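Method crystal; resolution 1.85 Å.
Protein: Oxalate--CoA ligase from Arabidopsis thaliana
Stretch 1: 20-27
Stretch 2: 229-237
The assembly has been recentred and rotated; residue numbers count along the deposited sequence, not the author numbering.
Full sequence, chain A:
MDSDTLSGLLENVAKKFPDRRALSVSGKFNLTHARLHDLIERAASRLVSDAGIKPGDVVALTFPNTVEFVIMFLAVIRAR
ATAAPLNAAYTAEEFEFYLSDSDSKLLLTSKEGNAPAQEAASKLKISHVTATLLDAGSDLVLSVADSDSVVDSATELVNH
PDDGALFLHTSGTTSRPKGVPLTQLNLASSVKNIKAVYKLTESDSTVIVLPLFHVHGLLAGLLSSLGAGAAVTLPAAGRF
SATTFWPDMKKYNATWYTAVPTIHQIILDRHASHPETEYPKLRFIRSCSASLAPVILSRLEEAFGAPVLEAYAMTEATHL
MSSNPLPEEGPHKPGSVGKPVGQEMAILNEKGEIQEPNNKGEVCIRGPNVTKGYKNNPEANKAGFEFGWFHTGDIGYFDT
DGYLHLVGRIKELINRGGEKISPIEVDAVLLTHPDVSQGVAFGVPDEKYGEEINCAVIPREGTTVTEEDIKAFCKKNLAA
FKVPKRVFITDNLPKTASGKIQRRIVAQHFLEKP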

ATOM      1  N   ARG A  20      -9.291  23.486   9.239  1.00 18.95           N
ATOM      2  CA  ARG A  20      -8.016  22.787   9.445  1.00 19.06           C
ATOM      3  C   ARG A  20      -7.453  22.416   8.087  1.00 17.81           C
ATOM      4  O   ARG A  20      -8.219  22.130   7.147  1.00 15.21           O
ATOM      5  CB  ARG A  20      -8.207  21.525  10.292  1.00 23.06           C
ATOM      6  CG  ARG A  20      -8.738  21.849  11.698  1.00 25.85           C
ATOM      7  CD  ARG A  20      -8.273  20.791  12.663  1.00 28.94           C
ATOM      8  NE  ARG A  20      -6.823  20.664  12.537  1.00 32.48           N
ATOM      9  CZ  ARG A  20      -5.934  21.052  13.446  1.00 36.22           C
ATOM     10  NH1 ARG A  20      -6.362  21.556  14.597  1.00 35.92           N
ATOM     11  NH2 ARG A  20      -4.613  20.900  13.188  1.00 37.22           N
ATOM     12  N   ARG A  21      -6.124  22.353   7.989  1.00 17.39           N
ATOM     13  CA  ARG A  21      -5.503  21.939   6.749  1.00 18.01           C
ATOM     14  C   ARG A  21      -5.850  20.462   6.438  1.00 17.10           C
ATOM     15  O   ARG A  21      -5.823  19.602   7.341  1.00 16.38           O
ATOM     16  CB  ARG A  21      -3.976  22.123   6.849  1.00 18.33           C
ATOM     17  CG  ARG A  21      -3.230  21.909   5.518  1.00 18.45           C
ATOM     18  CD  ARG A  21      -1.800  22.496   5.607  1.00 22.28           C
ATOM     19  NE  ARG A  21      -1.032  21.775   6.601  1.00 25.02           N
ATOM     20  CZ  ARG A  21      -0.334  20.663   6.330  1.00 23.73           C
ATOM     21  NH1 ARG A  21      -0.327  20.136   5.094  1.00 21.56           N
ATOM     22  NH2 ARG A  21       0.356  20.093   7.300  1.00 25.39           N
ATOM     23  N   ALA A  22      -6.144  20.203   5.155  1.00 15.58           N
ATOM     24  CA  ALA A  22      -6.409  18.860   4.664  1.00 15.30           C
ATOM     25  C   ALA A  22      -5.298  18.362   3.734  1.00 15.73           C
ATOM     26  O   ALA A  22      -4.822  17.247   3.892  1.00 17.17           O
ATOM     27  CB  ALA A  22      -7.766  18.822   3.925  1.00 13.80           C
ATOM     28  N   LEU A  23      -4.930  19.164   2.727  1.00 14.13           N
ATOM     29  CA  LEU A  23      -4.102  18.679   1.618  1.00 15.06           C
ATOM     30  C   LEU A  23      -3.201  19.802   1.110  1.00 17.26           C
ATOM     31  O   LEU A  23      -3.694  20.872   0.711  1.00 18.12           O
ATOM     32  CB  LEU A  23      -5.000  18.167   0.468  1.00 16.86           C
ATOM     33  CG  LEU A  23      -4.257  17.517  -0.720  1.00 19.31           C
ATOM     34  CD1 LEU A  23      -3.629  16.247  -0.258  1.00 21.89           C
ATOM     35  CD2 LEU A  23      -5.306  17.154  -1.826  1.00 25.58           C
ATOM     36  N   SER A  24      -1.890  19.562   1.139  1.00 16.51           N
ATOM     37  CA  SER A  24      -0.906  20.510   0.616  1.00 16.93           C
ATOM     38  C   SER A  24      -0.137  19.846  -0.482  1.00 17.69           C
ATOM     39  O   SER A  24      -0.035  18.609  -0.531  1.00 15.07           O
ATOM     40  CB  SER A  24       0.082  20.969   1.705  1.00 17.74           C
ATOM     41  OG  SER A  24      -0.582  21.692   2.704  1.00 17.77           O
ATOM     42  N   VAL A  25       0.326  20.671  -1.425  1.00 14.45           N
ATOM     43  CA  VAL A  25       1.336  20.258  -2.392  1.00 13.17           C
ATOM     44  C   VAL A  25       2.529  21.115  -2.048  1.00 16.62           C
ATOM     45  O   VAL A  25       2.396  22.349  -2.005  1.00 18.32           O
ATOM     46  CB  VAL A  25       0.876  20.493  -3.839  1.00 16.24           C
ATOM     47  CG1 VAL A  25       2.055  20.263  -4.815  1.00 18.87           C
ATOM     48  CG2 VAL A  25      -0.341  19.616  -4.160  1.00 18.60           C
ATOM     49  N   SER A  26       3.638  20.476  -1.670  1.00 16.16           N
ATOM     50  CA  SER A  26       4.803  21.194  -1.143  1.00 17.75           C
ATOM     51  C   SER A  26       5.161  22.405  -2.037  1.00 19.06           C
ATOM     52  O   SER A  26       5.376  22.271  -3.248  1.00 17.26           O
ATOM     53  CB  SER A  26       6.024  20.268  -1.043  1.00 20.01           C
ATOM     54  OG  SER A  26       7.155  20.985  -0.509  1.00 20.13           O
ATOM     55  N   GLY A  27       5.193  23.563  -1.411  1.00 19.29           N
ATOM     56  CA  GLY A  27       5.610  24.820  -2.048  1.00 19.49           C
ATOM     57  C   GLY A  27       4.511  25.491  -2.839  1.00 20.25           C
ATOM     58  O   GLY A  27       4.729  26.567  -3.410  1.00 20.85           O
ATOM     59  N   GLY A 229      -9.584  14.243   9.951  1.00 14.04           N
ATOM     60  CA  GLY A 229      -9.442  15.718   9.937  1.00 13.96           C
ATOM     61  C   GLY A 229      -7.971  16.132   9.985  1.00 16.60           C
ATOM     62  O   GLY A 229      -7.636  17.306  10.257  1.00 16.31           O
ATOM     63  N   ALA A 230      -7.091  15.161   9.728  1.00 15.27           N
ATOM     64  CA  ALA A 230      -5.622  15.384   9.703  1.00 16.03           C
ATOM     65  C   ALA A 230      -5.211  15.982   8.351  1.00 15.26           C
ATOM     66  O   ALA A 230      -6.057  16.188   7.452  1.00 16.67           O
ATOM     67  CB  ALA A 230      -4.838  14.026   9.961  1.00 12.32           C
ATOM     68  N   ALA A 231      -3.906  16.228   8.181  1.00 14.45           N
ATOM     69  CA  ALA A 231      -3.392  16.789   6.922  1.00 14.62           C
ATOM     70  C   ALA A 231      -2.420  15.849   6.205  1.00 13.68           C
ATOM     71  O   ALA A 231      -1.717  15.029   6.832  1.00 13.98           O
ATOM     72  CB  ALA A 231      -2.682  18.148   7.187  1.00 15.42           C
ATOM     73  N   VAL A 232      -2.401  16.011   4.900  1.00 12.87           N
ATOM     74  CA  VAL A 232      -1.554  15.249   3.991  1.00 14.51           C
ATOM     75  C   VAL A 232      -0.775  16.200   3.119  1.00 14.49           C
ATOM     76  O   VAL A 232      -1.364  17.113   2.588  1.00 15.45           O
ATOM     77  CB  VAL A 232      -2.466  14.346   3.077  1.00 16.89           C
ATOM     78  CG1 VAL A 232      -1.641  13.584   2.088  1.00 18.69           C
ATOM     79  CG2 VAL A 232      -3.271  13.375   3.953  1.00 17.80           C
ATOM     80  N   THR A 233       0.521  15.948   2.921  1.00 12.63           N
ATOM     81  CA  THR A 233       1.313  16.755   1.974  1.00 14.41           C
ATOM     82  C   THR A 233       1.801  15.877   0.847  1.00 14.89           C
ATOM     83  O   THR A 233       2.319  14.786   1.087  1.00 15.74           O
ATOM     84  CB  THR A 233       2.514  17.418   2.669  1.00 16.21           C
ATOM     85  OG1 THR A 233       2.025  18.317   3.684  1.00 19.04           O
ATOM     86  CG2 THR A 233       3.429  18.200   1.634  1.00 18.67           C
ATOM     87  N   LEU A 234       1.614  16.318  -0.388  1.00 13.70           N
ATOM     88  CA  LEU A 234       2.161  15.629  -1.553  1.00 14.74           C
ATOM     89  C   LEU A 234       3.474  16.316  -1.941  1.00 14.93           C
ATOM     90  O   LEU A 234       3.527  17.557  -2.014  1.00 16.25           O
ATOM     91  CB  LEU A 234       1.173  15.687  -2.731  1.00 14.32           C
ATOM     92  CG  LEU A 234      -0.259  15.252  -2.337  1.00 14.11           C
ATOM     93  CD1 LEU A 234      -1.193  15.408  -3.512  1.00 16.77           C
ATOM     94  CD2 LEU A 234      -0.134  13.779  -1.856  1.00 12.54           C
ATOM     95  N   PRO A 235       4.509  15.535  -2.198  1.00 14.88           N
ATOM     96  CA  PRO A 235       5.762  16.140  -2.738  1.00 17.89           C
ATOM     97  C   PRO A 235       5.540  16.923  -4.057  1.00 18.62           C
ATOM     98  O   PRO A 235       4.695  16.606  -4.916  1.00 18.64           O
ATOM     99  CB  PRO A 235       6.674  14.936  -2.996  1.00 20.43           C
ATOM    100  CG  PRO A 235       6.176  13.833  -2.030  1.00 23.22           C
ATOM    101  CD  PRO A 235       4.618  14.072  -2.036  1.00 16.11           C
ATOM    102  N   ALA A 236       6.331  17.987  -4.210  1.00 19.04           N
ATOM    103  CA  ALA A 236       6.200  18.884  -5.360  1.00 21.57           C
ATOM    104  C   ALA A 236       6.252  18.153  -6.676  1.00 25.93           C
ATOM    105  O   ALA A 236       5.584  18.523  -7.650  1.00 29.76           O
ATOM    106  CB  ALA A 236       7.322  19.983  -5.306  1.00 21.13           C
ATOM    107  N   ALA A 237       7.029  17.093  -6.726  1.00 25.18           N
ATOM    108  CA  ALA A 237       7.210  16.438  -8.001  1.00 28.03           C
ATOM    109  C   ALA A 237       6.327  15.203  -8.214  1.00 27.41           C
ATOM    110  O   ALA A 237       6.558  14.480  -9.189  1.00 27.06           O
ATOM    111  CB  ALA A 237       8.679  16.057  -8.191  1.00 27.95           C
TER
HETATM  112  O   HOH W   1      -5.492  19.174   9.951  1.00 19.34           O
HETATM  113  O   HOH W   2       0.996  17.223   5.944  1.00 27.08           O

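The most unusual feature of this contact is an arginine whose guanidinium lies over the sheet face that carries Ser-24 and Thr-233, with the methyl of Ala-231 against it. Arg-21 leaves its strand with CA-to-CB sideways, yet chi1 and chi2 near t and chi3 at 64° (p) return its guanidinium to the neighbouring strand. The CB of Ala-231 lies over one face of that group, 3.5 Å from Arg-21 CZ, and a methyl is small enough to allow so close an approach. Arg-21 NH1 donates to Ser-24 OG within its own strand (2.9 Å, 141°) and lies 3.3 Å from Thr-233 OG1, which sits at the guanidinium edge. Water 2 joins the group, 3.2 Å from Arg-21 NH2 and 2.7 Å from Thr-233 OG1.

The strands themselves, 21-25 and 231-234, run 7° from parallel, and four backbone hydrogen bonds alternate in direction between them. Val-232 N donates to Ala-22 O (2.9 Å, 149°), Ser-24 N to Val-232 O (2.9 Å, 164°), Leu-234 N to Ser-24 O (2.8 Å, 171°) and Ser-26 N to Leu-234 O (2.9 Å, 173°). The ladder thus continues past the end of the first strand. CA-H...O contacts supplement it, the shortest from Leu-23 CA to Val-232 O at 3.3 Å.

Side chains sort by sheet face. Leu-23, Val-25, Val-232 and Leu-234 share one, where Leu-23 CD1 comes 4.0 Å from Val-232 CB and 4.1 Å from Leu-234 CG; branched apolar groups suit this packing. Ser-24 and Thr-233 occupy the other, with Ser-24 CB 3.8 Å from Thr-233 OG1.

At the start of the ladder, Arg-21 O and Ala-230 O, both acceptors, stand 3.4 Å apart without bonding. Water 1 bridges nearby, 2.7 Å from Arg-21 O and 2.9 Å from Gly-229 O. Gly-229 ends a helix in a Schellman motif, and its phi of 77° favours glycine. Together the stretches bury 605 Å².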